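Chitinase A (Cycas revoluta, PDB 4MNK) probably hydrolyses chitin as a plant class V chitinase of glycoside hydrolase family 18, and holds bound N-acetylglucosamine oligosaccharide in this structure. Local coordinates at residues 38-43 against 85-89; 120-124 against 161-167; 205-209 against 312-316. All blocks are in the same frame, centred on the assembly; numbering follows the deposited sequence.

Contact 1: residues 38-43 against 85-89; sequences LNAPTF and NFAKL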
loop_
_atom_site.group_PDB
_atom_site.type_symbol
_atom_site.label_atom_id
_atom_site.label_comp_id
_atom_site.label_asym_id
_atom_site.label_seq_id
_atom_site.Cartn_x
_atom_site.Cartn_y
_atom_site.Cartn_z
ATOM N N LEU A 38 3.217 -6.798 15.601
ATOM C CA LEU A 38 2.146 -7.040 16.569
ATOM C C LEU A 38 2.662 -7.559 17.905
ATOM O O LEU A 38 2.069 -7.282 18.946
ATOM C CB LEU A 38 1.099 -7.995 15.987
ATOM C CG LEU A 38 0.045 -7.363 15.069
ATOM C CD1 LEU A 38 0.617 -6.982 13.706
ATOM C CD2 LEU A 38 -1.147 -8.289 14.896
ATOM N N ASN A 39 3.770 -8.301 17.867
ATOM C CA ASN A 39 4.424 -8.809 19.077
ATOM C C ASN A 39 3.501 -9.691 19.931
ATOM O O ASN A 39 3.282 -9.430 21.118
ATOM C CB ASN A 39 5.022 -7.645 19.892
ATOM C CG ASN A 39 5.873 -8.109 21.067
ATOM O OD1 ASN A 39 6.440 -9.204 21.055
ATOM N ND2 ASN A 39 5.966 -7.268 22.090
ATOM N N ALA A 40 2.949 -10.729 19.304
ATOM C CA ALA A 40 2.239 -11.786 20.022
ATOM C C ALA A 40 3.210 -12.468 20.993
ATOM O O ALA A 40 4.403 -12.557 20.693
ATOM C CB ALA A 40 1.675 -12.798 19.038
ATOM N N PRO A 41 2.715 -12.959 22.151
ATOM C CA PRO A 41 1.327 -12.996 22.621
ATOM C C PRO A 41 0.867 -11.795 23.458
ATOM O O PRO A 41 -0.327 -11.674 23.736
ATOM C CB PRO A 41 1.301 -14.263 23.479
ATOM C CG PRO A 41 2.667 -14.320 24.068
ATOM C CD PRO A 41 3.606 -13.716 23.053
ATOM N N THR A 42 1.789 -10.920 23.862
ATOM C CA THR A 42 1.417 -9.768 24.689
ATOM C C THR A 42 0.698 -8.698 23.873
ATOM O O THR A 42 -0.108 -7.936 24.411
ATOM C CB THR A 42 2.627 -9.112 25.396
ATOM O OG1 THR A 42 3.505 -8.530 24.423
ATOM C CG2 THR A 42 3.389 -10.121 26.253
ATOM N N PHE A 43 1.003 -8.650 22.576
ATOM C CA PHE A 43 0.479 -7.620 21.669
ATOM C C PHE A 43 0.791 -6.206 22.147
ATOM O O PHE A 43 0.010 -5.270 21.948
ATOM C CB PHE A 43 -1.011 -7.835 21.364
ATOM C CG PHE A 43 -1.279 -9.090 20.593
ATOM C CD1 PHE A 43 -1.791 -10.220 21.224
ATOM C CD2 PHE A 43 -0.983 -9.155 19.234
ATOM C CE1 PHE A 43 -2.021 -11.390 20.508
ATOM C CE2 PHE A 43 -1.208 -10.317 18.510
ATOM C CZ PHE A 43 -1.731 -11.438 19.148
ATOM N N ASN A 85 -1.460 -13.472 13.436
ATOM C CA ASN A 85 -1.386 -12.666 14.645
ATOM C C ASN A 85 -2.602 -11.762 14.838
ATOM O O ASN A 85 -3.123 -11.673 15.947
ATOM C CB ASN A 85 -0.079 -11.872 14.693
ATOM C CG ASN A 85 1.107 -12.729 15.086
ATOM O OD1 ASN A 85 0.944 -13.831 15.610
ATOM N ND2 ASN A 85 2.310 -12.226 14.838
ATOM N N PHE A 86 -3.060 -11.109 13.770
ATOM C CA PHE A 86 -4.293 -10.319 13.839
ATOM C C PHE A 86 -5.493 -11.187 14.214
ATOM O O PHE A 86 -6.326 -10.784 15.026
ATOM C CB PHE A 86 -4.578 -9.595 12.521
ATOM C CG PHE A 86 -4.017 -8.198 12.447
ATOM C CD1 PHE A 86 -3.032 -7.887 11.517
ATOM C CD2 PHE A 86 -4.489 -7.189 13.286
ATOM C CE1 PHE A 86 -2.519 -6.596 11.429
ATOM C CE2 PHE A 86 -3.977 -5.899 13.209
ATOM C CZ PHE A 86 -2.991 -5.603 12.276
ATOM N N ALA A 87 -5.575 -12.380 13.629
ATOM C CA ALA A 87 -6.685 -13.291 13.906
ATOM C C ALA A 87 -6.698 -13.727 15.373
ATOM O O ALA A 87 -7.761 -13.783 15.997
ATOM C CB ALA A 87 -6.639 -14.495 12.977
ATOM N N LYS A 88 -5.522 -14.013 15.928
ATOM C CA LYS A 88 -5.404 -14.360 17.349
ATOM C C LYS A 88 -5.764 -13.169 18.233
ATOM O O LYS A 88 -6.539 -13.298 19.185
ATOM C CB LYS A 88 -3.989 -14.840 17.681
ATOM C CG LYS A 88 -3.678 -16.249 17.203
ATOM C CD LYS A 88 -2.312 -16.729 17.677
ATOM C CE LYS A 88 -1.179 -16.086 16.890
ATOM N NZ LYS A 88 0.156 -16.598 17.307
ATOM N N LEU A 89 -5.196 -12.013 17.899
ATOM C CA LEU A 89 -5.437 -10.770 18.621
ATOM C C LEU A 89 -6.917 -10.419 18.709
ATOM O O LEU A 89 -7.440 -10.159 19.794
ATOM C CB LEU A 89 -4.690 -9.624 17.932
ATOM C CG LEU A 89 -5.068 -8.189 18.305
ATOM C CD1 LEU A 89 -4.757 -7.885 19.757
ATOM C CD2 LEU A 89 -4.355 -7.221 17.385
#

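Contact 2: residues 120-124 against 161-167; sequences EYPEP and YFHQKLF. With NAG (2-acetamido-2-deoxy-beta-D-glucopyranose), chain C; NAG (2-acetamido-2-deoxy-beta-D-glucopyranose), chain B.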
loop_
_atom_site.group_PDB
_atom_site.type_symbol
_atom_site.label_atom_id
_atom_site.label_comp_id
_atom_site.label_asym_id
_atom_site.label_seq_id
_atom_site.Cartn_x
_atom_site.Cartn_y
_atom_site.Cartn_z
ATOM N N GLU A 120 -4.015 -8.397 6.010
ATOM C CA GLU A 120 -4.361 -9.005 4.732
ATOM C C GLU A 120 -4.707 -10.486 4.917
ATOM O O GLU A 120 -3.817 -11.331 4.866
ATOM C CB GLU A 120 -3.213 -8.802 3.732
ATOM C CG GLU A 120 -2.911 -7.324 3.466
ATOM C CD GLU A 120 -1.680 -7.073 2.607
ATOM O OE1 GLU A 120 -1.335 -7.920 1.758
ATOM O OE2 GLU A 120 -1.065 -6.001 2.765
ATOM N N TYR A 121 -5.983 -10.825 5.125
ATOM C CA TYR A 121 -7.131 -9.908 5.102
ATOM C C TYR A 121 -8.114 -10.290 6.211
ATOM O O TYR A 121 -8.076 -11.425 6.700
ATOM C CB TYR A 121 -7.849 -9.987 3.746
ATOM C CG TYR A 121 -6.958 -9.671 2.574
ATOM C CD1 TYR A 121 -6.793 -8.359 2.131
ATOM C CD2 TYR A 121 -6.261 -10.684 1.919
ATOM C CE1 TYR A 121 -5.959 -8.067 1.056
ATOM C CE2 TYR A 121 -5.424 -10.405 0.854
ATOM C CZ TYR A 121 -5.277 -9.099 0.427
ATOM O OH TYR A 121 -4.448 -8.834 -0.634
ATOM N N PRO A 122 -8.999 -9.354 6.612
ATOM C CA PRO A 122 -10.030 -9.664 7.608
ATOM C C PRO A 122 -11.162 -10.514 7.020
ATOM O O PRO A 122 -12.288 -10.040 6.843
ATOM C CB PRO A 122 -10.529 -8.282 8.040
ATOM C CG PRO A 122 -10.256 -7.402 6.867
ATOM C CD PRO A 122 -8.988 -7.919 6.263
ATOM N N GLU A 123 -10.834 -11.767 6.721
ATOM C CA GLU A 123 -11.783 -12.736 6.186
ATOM C C GLU A 123 -11.432 -14.108 6.768
ATOM O O GLU A 123 -10.267 -14.359 7.076
ATOM C CB GLU A 123 -11.760 -12.739 4.648
ATOM C CG GLU A 123 -10.415 -13.077 3.994
ATOM C CD GLU A 123 -10.172 -14.572 3.861
ATOM O OE1 GLU A 123 -11.148 -15.350 3.913
ATOM O OE2 GLU A 123 -8.996 -14.968 3.701
ATOM N N PRO A 124 -12.429 -15.004 6.923
ATOM C CA PRO A 124 -13.853 -14.891 6.582
ATOM C C PRO A 124 -14.664 -14.026 7.559
ATOM O O PRO A 124 -14.091 -13.204 8.280
ATOM C CB PRO A 124 -14.327 -16.348 6.596
ATOM C CG PRO A 124 -13.428 -17.017 7.553
ATOM C CD PRO A 124 -12.090 -16.359 7.397
ATOM N N TYR A 161 -7.977 -4.413 0.433
ATOM C CA TYR A 161 -7.985 -5.123 -0.837
ATOM C C TYR A 161 -8.496 -4.185 -1.931
ATOM O O TYR A 161 -9.186 -3.203 -1.639
ATOM C CB TYR A 161 -8.901 -6.340 -0.689
ATOM C CG TYR A 161 -8.876 -7.354 -1.811
ATOM C CD1 TYR A 161 -10.045 -7.680 -2.494
ATOM C CD2 TYR A 161 -7.697 -8.014 -2.167
ATOM C CE1 TYR A 161 -10.045 -8.622 -3.511
ATOM C CE2 TYR A 161 -7.684 -8.956 -3.188
ATOM C CZ TYR A 161 -8.864 -9.255 -3.854
ATOM O OH TYR A 161 -8.875 -10.186 -4.867
ATOM N N PHE A 162 -8.158 -4.479 -3.187
ATOM C CA PHE A 162 -8.550 -3.610 -4.300
ATOM C C PHE A 162 -10.065 -3.466 -4.428
ATOM O O PHE A 162 -10.553 -2.467 -4.956
ATOM C CB PHE A 162 -7.932 -4.090 -5.624
ATOM C CG PHE A 162 -8.785 -5.066 -6.392
ATOM C CD1 PHE A 162 -8.818 -6.415 -6.049
ATOM C CD2 PHE A 162 -9.543 -4.634 -7.479
ATOM C CE1 PHE A 162 -9.602 -7.317 -6.765
ATOM C CE2 PHE A 162 -10.330 -5.527 -8.198
ATOM C CZ PHE A 162 -10.361 -6.871 -7.845
ATOM N N HIS A 163 -10.785 -4.470 -3.926
ATOM C CA HIS A 163 -12.232 -4.578 -4.073
ATOM C C HIS A 163 -12.901 -4.556 -2.703
ATOM O O HIS A 163 -12.324 -5.009 -1.710
ATOM C CB HIS A 163 -12.559 -5.891 -4.784
ATOM C CG HIS A 163 -13.893 -5.908 -5.463
ATOM N ND1 HIS A 163 -15.077 -6.075 -4.779
ATOM C CD2 HIS A 163 -14.224 -5.812 -6.772
ATOM C CE1 HIS A 163 -16.083 -6.068 -5.637
ATOM N NE2 HIS A 163 -15.592 -5.909 -6.853
ATOM N N GLN A 164 -14.123 -4.032 -2.661
ATOM C CA GLN A 164 -14.896 -3.942 -1.426
ATOM C C GLN A 164 -15.350 -5.316 -0.918
ATOM O O GLN A 164 -15.578 -5.490 0.281
ATOM C CB GLN A 164 -16.084 -2.991 -1.631
ATOM C CG GLN A 164 -16.894 -2.660 -0.376
ATOM C CD GLN A 164 -18.141 -3.522 -0.219
ATOM O OE1 GLN A 164 -18.642 -4.106 -1.185
ATOM N NE2 GLN A 164 -18.654 -3.595 1.002
ATOM N N LYS A 165 -15.461 -6.282 -1.828
ATOM C CA LYS A 165 -15.866 -7.644 -1.484
ATOM C C LYS A 165 -14.652 -8.547 -1.308
ATOM O O LYS A 165 -13.724 -8.528 -2.121
ATOM C CB LYS A 165 -16.775 -8.239 -2.567
ATOM C CG LYS A 165 -18.006 -7.415 -2.919
ATOM C CD LYS A 165 -19.124 -7.579 -1.904
ATOM C CE LYS A 165 -20.360 -6.803 -2.336
ATOM N NZ LYS A 165 -21.514 -7.045 -1.431
ATOM N N LEU A 166 -14.666 -9.336 -0.240
ATOM C CA LEU A 166 -13.662 -10.369 -0.028
ATOM C C LEU A 166 -14.339 -11.729 -0.189
ATOM O O LEU A 166 -14.972 -12.207 0.747
ATOM C CB LEU A 166 -13.042 -10.245 1.371
ATOM C CG LEU A 166 -12.285 -8.957 1.716
ATOM C CD1 LEU A 166 -12.061 -8.833 3.217
ATOM C CD2 LEU A 166 -10.956 -8.894 0.973
ATOM N N PHE A 167 -14.246 -12.354 -1.363
ATOM C CA PHE A 167 -13.564 -11.843 -2.552
ATOM C C PHE A 167 -14.594 -11.780 -3.700
ATOM O O PHE A 167 -15.635 -12.433 -3.605
ATOM C CB PHE A 167 -12.366 -12.746 -2.866
ATOM C CG PHE A 167 -11.304 -12.715 -1.798
ATOM C CD1 PHE A 167 -11.357 -13.592 -0.716
ATOM C CD2 PHE A 167 -10.269 -11.788 -1.858
ATOM C CE1 PHE A 167 -10.387 -13.552 0.285
ATOM C CE2 PHE A 167 -9.294 -11.739 -0.862
ATOM C CZ PHE A 167 -9.353 -12.626 0.210
HETATM C C1 NAG C . -4.067 -13.300 -6.687
HETATM C C2 NAG C . -3.873 -12.046 -5.834
HETATM C C3 NAG C . -2.396 -11.743 -5.570
HETATM C C4 NAG C . -1.622 -12.984 -5.131
HETATM C C5 NAG C . -1.960 -14.189 -6.019
HETATM C C6 NAG C . -1.288 -15.470 -5.528
HETATM C C7 NAG C . -5.761 -10.522 -6.189
HETATM C C8 NAG C . -6.275 -9.314 -6.916
HETATM N N2 NAG C . -4.508 -10.896 -6.458
HETATM O O3 NAG C . -2.302 -10.736 -4.584
HETATM O O4 NAG C . -0.237 -12.709 -5.190
HETATM O O5 NAG C . -3.364 -14.387 -6.110
HETATM O O6 NAG C . -1.783 -15.829 -4.256
HETATM O O7 NAG C . -6.489 -11.122 -5.395
HETATM C C1 NAG B . 1.041 -5.585 -0.355
HETATM C C2 NAG B . 1.686 -5.185 0.979
HETATM C C3 NAG B . 3.198 -4.999 0.841
HETATM C C4 NAG B . 3.873 -6.091 0.005
HETATM C C5 NAG B . 3.081 -6.336 -1.284
HETATM C C6 NAG B . 3.676 -7.436 -2.165
HETATM C C7 NAG B . 0.964 -2.797 0.927
HETATM C C8 NAG B . 0.340 -1.690 1.727
HETATM N N2 NAG B . 1.099 -3.975 1.553
HETATM O O1 NAG B . -0.298 -5.967 -0.138
HETATM O O3 NAG B . 3.788 -4.925 2.123
HETATM O O4 NAG B . 5.183 -5.664 -0.304
HETATM O O5 NAG B . 1.745 -6.662 -0.951
HETATM O O6 NAG B . 3.680 -8.671 -1.483
HETATM O O7 NAG B . 1.311 -2.583 -0.236
#

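Contact 3: residues 205-209 against 312-316; sequences PAALR and LKVQY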
loop_
_atom_site.group_PDB
_atom_site.type_symbol
_atom_site.label_atom_id
_atom_site.label_comp_id
_atom_site.label_asym_id
_atom_site.label_seq_id
_atom_site.Cartn_x
_atom_site.Cartn_y
_atom_site.Cartn_z
ATOM N N PRO A 205 -0.108 -6.159 -14.208
ATOM C CA PRO A 205 -0.309 -6.437 -12.779
ATOM C C PRO A 205 -1.148 -5.397 -12.035
ATOM O O PRO A 205 -1.706 -5.702 -10.981
ATOM C CB PRO A 205 1.118 -6.467 -12.219
ATOM C CG PRO A 205 2.000 -6.668 -13.399
ATOM C CD PRO A 205 1.319 -5.983 -14.530
ATOM N N ALA A 206 -1.240 -4.184 -12.573
ATOM C CA ALA A 206 -2.007 -3.127 -11.921
ATOM C C ALA A 206 -2.919 -2.379 -12.900
ATOM O O ALA A 206 -3.164 -1.181 -12.752
ATOM C CB ALA A 206 -1.076 -2.168 -11.176
ATOM N N ALA A 207 -3.436 -3.110 -13.886
ATOM C CA ALA A 207 -4.327 -2.548 -14.900
ATOM C C ALA A 207 -5.374 -1.606 -14.307
ATOM O O ALA A 207 -6.092 -1.973 -13.372
ATOM C CB ALA A 207 -5.009 -3.668 -15.671
ATOM N N LEU A 208 -5.453 -0.394 -14.851
ATOM C CA LEU A 208 -6.503 0.548 -14.466
ATOM C C LEU A 208 -7.870 0.054 -14.935
ATOM O O LEU A 208 -8.854 0.125 -14.199
ATOM C CB LEU A 208 -6.223 1.945 -15.030
ATOM C CG LEU A 208 -7.266 3.031 -14.739
ATOM C CD1 LEU A 208 -7.492 3.214 -13.238
ATOM C CD2 LEU A 208 -6.854 4.338 -15.385
ATOM N N ARG A 209 -7.918 -0.429 -16.171
ATOM C CA ARG A 209 -9.139 -1.003 -16.729
ATOM C C ARG A 209 -8.791 -2.097 -17.733
ATOM O O ARG A 209 -7.619 -2.304 -18.061
ATOM C CB ARG A 209 -10.068 0.075 -17.326
ATOM C CG ARG A 209 -9.408 1.061 -18.281
ATOM C CD ARG A 209 -10.424 2.040 -18.876
ATOM N NE ARG A 209 -10.999 2.961 -17.893
ATOM C CZ ARG A 209 -10.475 4.135 -17.545
ATOM N NH1 ARG A 209 -9.339 4.559 -18.088
ATOM N NH2 ARG A 209 -11.087 4.889 -16.642
ATOM N N LEU A 312 -1.863 8.959 -15.941
ATOM C CA LEU A 312 -3.237 8.575 -16.254
ATOM C C LEU A 312 -3.992 8.078 -15.020
ATOM O O LEU A 312 -5.157 8.421 -14.831
ATOM C CB LEU A 312 -3.267 7.546 -17.385
ATOM C CG LEU A 312 -2.877 8.091 -18.765
ATOM C CD1 LEU A 312 -2.597 6.957 -19.731
ATOM C CD2 LEU A 312 -3.934 9.036 -19.334
ATOM N N LYS A 313 -3.321 7.297 -14.175
ATOM C CA LYS A 313 -3.936 6.800 -12.938
ATOM C C LYS A 313 -4.243 7.924 -11.954
ATOM O O LYS A 313 -5.287 7.911 -11.301
ATOM C CB LYS A 313 -3.049 5.751 -12.268
ATOM C CG LYS A 313 -3.108 4.400 -12.929
ATOM C CD LYS A 313 -2.263 3.392 -12.193
ATOM C CE LYS A 313 -2.512 2.016 -12.750
ATOM N NZ LYS A 313 -1.759 0.995 -11.987
ATOM N N VAL A 314 -3.335 8.889 -11.851
ATOM C CA VAL A 314 -3.517 10.013 -10.934
ATOM C C VAL A 314 -4.650 10.925 -11.408
ATOM O O VAL A 314 -5.466 11.380 -10.603
ATOM C CB VAL A 314 -2.194 10.782 -10.709
ATOM C CG1 VAL A 314 -2.419 12.057 -9.905
ATOM C CG2 VAL A 314 -1.190 9.884 -10.002
ATOM N N GLN A 315 -4.717 11.159 -12.718
ATOM C CA GLN A 315 -5.821 11.920 -13.293
ATOM C C GLN A 315 -7.146 11.182 -13.091
ATOM O O GLN A 315 -8.160 11.802 -12.774
ATOM C CB GLN A 315 -5.574 12.221 -14.774
ATOM C CG GLN A 315 -6.570 13.207 -15.388
ATOM C CD GLN A 315 -6.607 14.551 -14.676
ATOM O OE1 GLN A 315 -5.590 15.043 -14.184
ATOM N NE2 GLN A 315 -7.787 15.155 -14.628
ATOM N N TYR A 316 -7.124 9.861 -13.270
ATOM C CA TYR A 316 -8.282 9.017 -12.967
ATOM C C TYR A 316 -8.763 9.233 -11.528
ATOM O O TYR A 316 -9.955 9.428 -11.293
ATOM C CB TYR A 316 -7.969 7.533 -13.219
ATOM C CG TYR A 316 -9.001 6.589 -12.635
ATOM C CD1 TYR A 316 -10.151 6.250 -13.349
ATOM C CD2 TYR A 316 -8.835 6.046 -11.358
ATOM C CE1 TYR A 316 -11.106 5.390 -12.808
ATOM C CE2 TYR A 316 -9.786 5.192 -10.810
ATOM C CZ TYR A 316 -10.912 4.868 -11.540
ATOM O OH TYR A 316 -11.845 4.023 -10.989
#

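Contact 1: residues 38-43 against 85-89
L38 sends its side chain at helix 80-90. Its CD2 lies over the face of the F86 ring, 3.7 Å from the centroid and 9° off the normal, a CH-pi contact. The same methyl, L38 CD2, is 3.7 Å from N85 CB and 4.2 Å from L89 CD2. N39 turns away, and its O accepts a 2.8 Å hydrogen bond from F43 N, which closes the turn. A40 CB comes to 3.7 Å from N85 OD1. The peptide before P41 is cis, and P41 and T42 make no contact with the helix. F43 brings the chain back. L89 CB sits over the F43 ring, 3.8 Å from its centroid, and F43 CE2 is 3.5 Å from N85 O. No hydrogen bond crosses the contact; it rests on apolar packing. F43 and L89 also touch A95 of helix 93-110. This is a loop after barrel strand 30-36 packing on the helix that follows the next strand, 70-77, in a TIM barrel.

Contact 2: residues 120-124 against 161-167
Y121, L166 and F167 lose the most surface here, and Y121 is the centre. Two rings point their edges at the Y121 face. Y161 makes an edge-to-face pair, with centroids 5.2 Å apart and planes at 79°. F167 makes an offset edge-to-face pair, with centroids 5.8 Å apart and planes at 89°. The three form an aromatic cluster. L166 fills in beside it: its CD2 is 4.3 Å from Y121 CB, and its CD1 is 3.8 Å from P122 O. P122 is the centre of an inverse gamma turn, which carries the chain on to E123. The E123 carboxylate carbon CD then lies 3.7 Å from F167 CE1, at the ring edge. Cis peptides precede both Y121 and F167. Sugars lie next to the cluster. Y161 OH donates a 2.6 Å hydrogen bond to O7 of the chain C NAG. E120 lies near O1 of the chain B NAG, with its OE1 2.9 Å from that atom. D118 and E120 belong to the DxDxE part of the family 18 signature, whose glutamate, here E120, is probably the general acid. The contact therefore belongs to the sugar-binding cleft at the C-terminal ends of TIM-barrel strands 114-119 and 155-161.

Contact 3: residues 205-209 against 312-316
L312 is a minor member of this contact. Its CB points toward the loop, but the closest approach is through its backbone, with L312 O 4.5 Å from L208 CD2. That oxygen is taken up inside the helix, where Y316 N donates to L312 O at 2.9 Å. K313 follows and makes the one hydrogen bond between the segments. Its side chain is extended from chi2 to chi4, so the amine reaches the loop backbone, and K313 NZ donates to A206 O at 2.7 Å. The same amine forms a salt bridge with D305, so this buried charge has an acidic partner as well as a carbonyl. Along the way K313 CE passes 4.3 Å from L208 N and 4.4 Å from L208 CB. V314 and Q315 are out of reach of 205-209. Y316, one turn after L312, supplies the apolar half. L208 CD1 lies over the face of the Y316 ring, 3.7 Å from its centroid and 13° off the normal, a CH-pi contact. L208 loses more surface than any other residue here. R209, which is exposed, reaches the same ring with its NH2, 3.7 Å from Y316 CD1. Loop 205-209 packs against both helix 307-319 and helix 217-227, which also touch each other through Y316. Y316 and L208 both touch helix 217-227, which follows the loop, at S218 and I221 for Y316 and at A217 for L208. V314 packs on helix 337-346 and on I238 of strand 234-247, while A206 touches P239 of that strand.

The three contacts follow one another along the chain, and none nests in or crosses another. From the N terminus, contact 1 closes a loop that holds helix 52-63 and strand 70-77. Contact 2 opens later and spans helix 125-149 and most of strand 155-161, joining the ends of two neighbouring barrel strands. Contact 3 is the longest closure. It bridges about 100 residues, including the strands from 234-247 to 300-304, and ties the loop before helix 217-227 to helix 307-319. Contacts 1 and 3 lie on opposite sides of the chain's centre, with centres 35 Å apart. Contact 2 is about 20 Å from each, measured between centres.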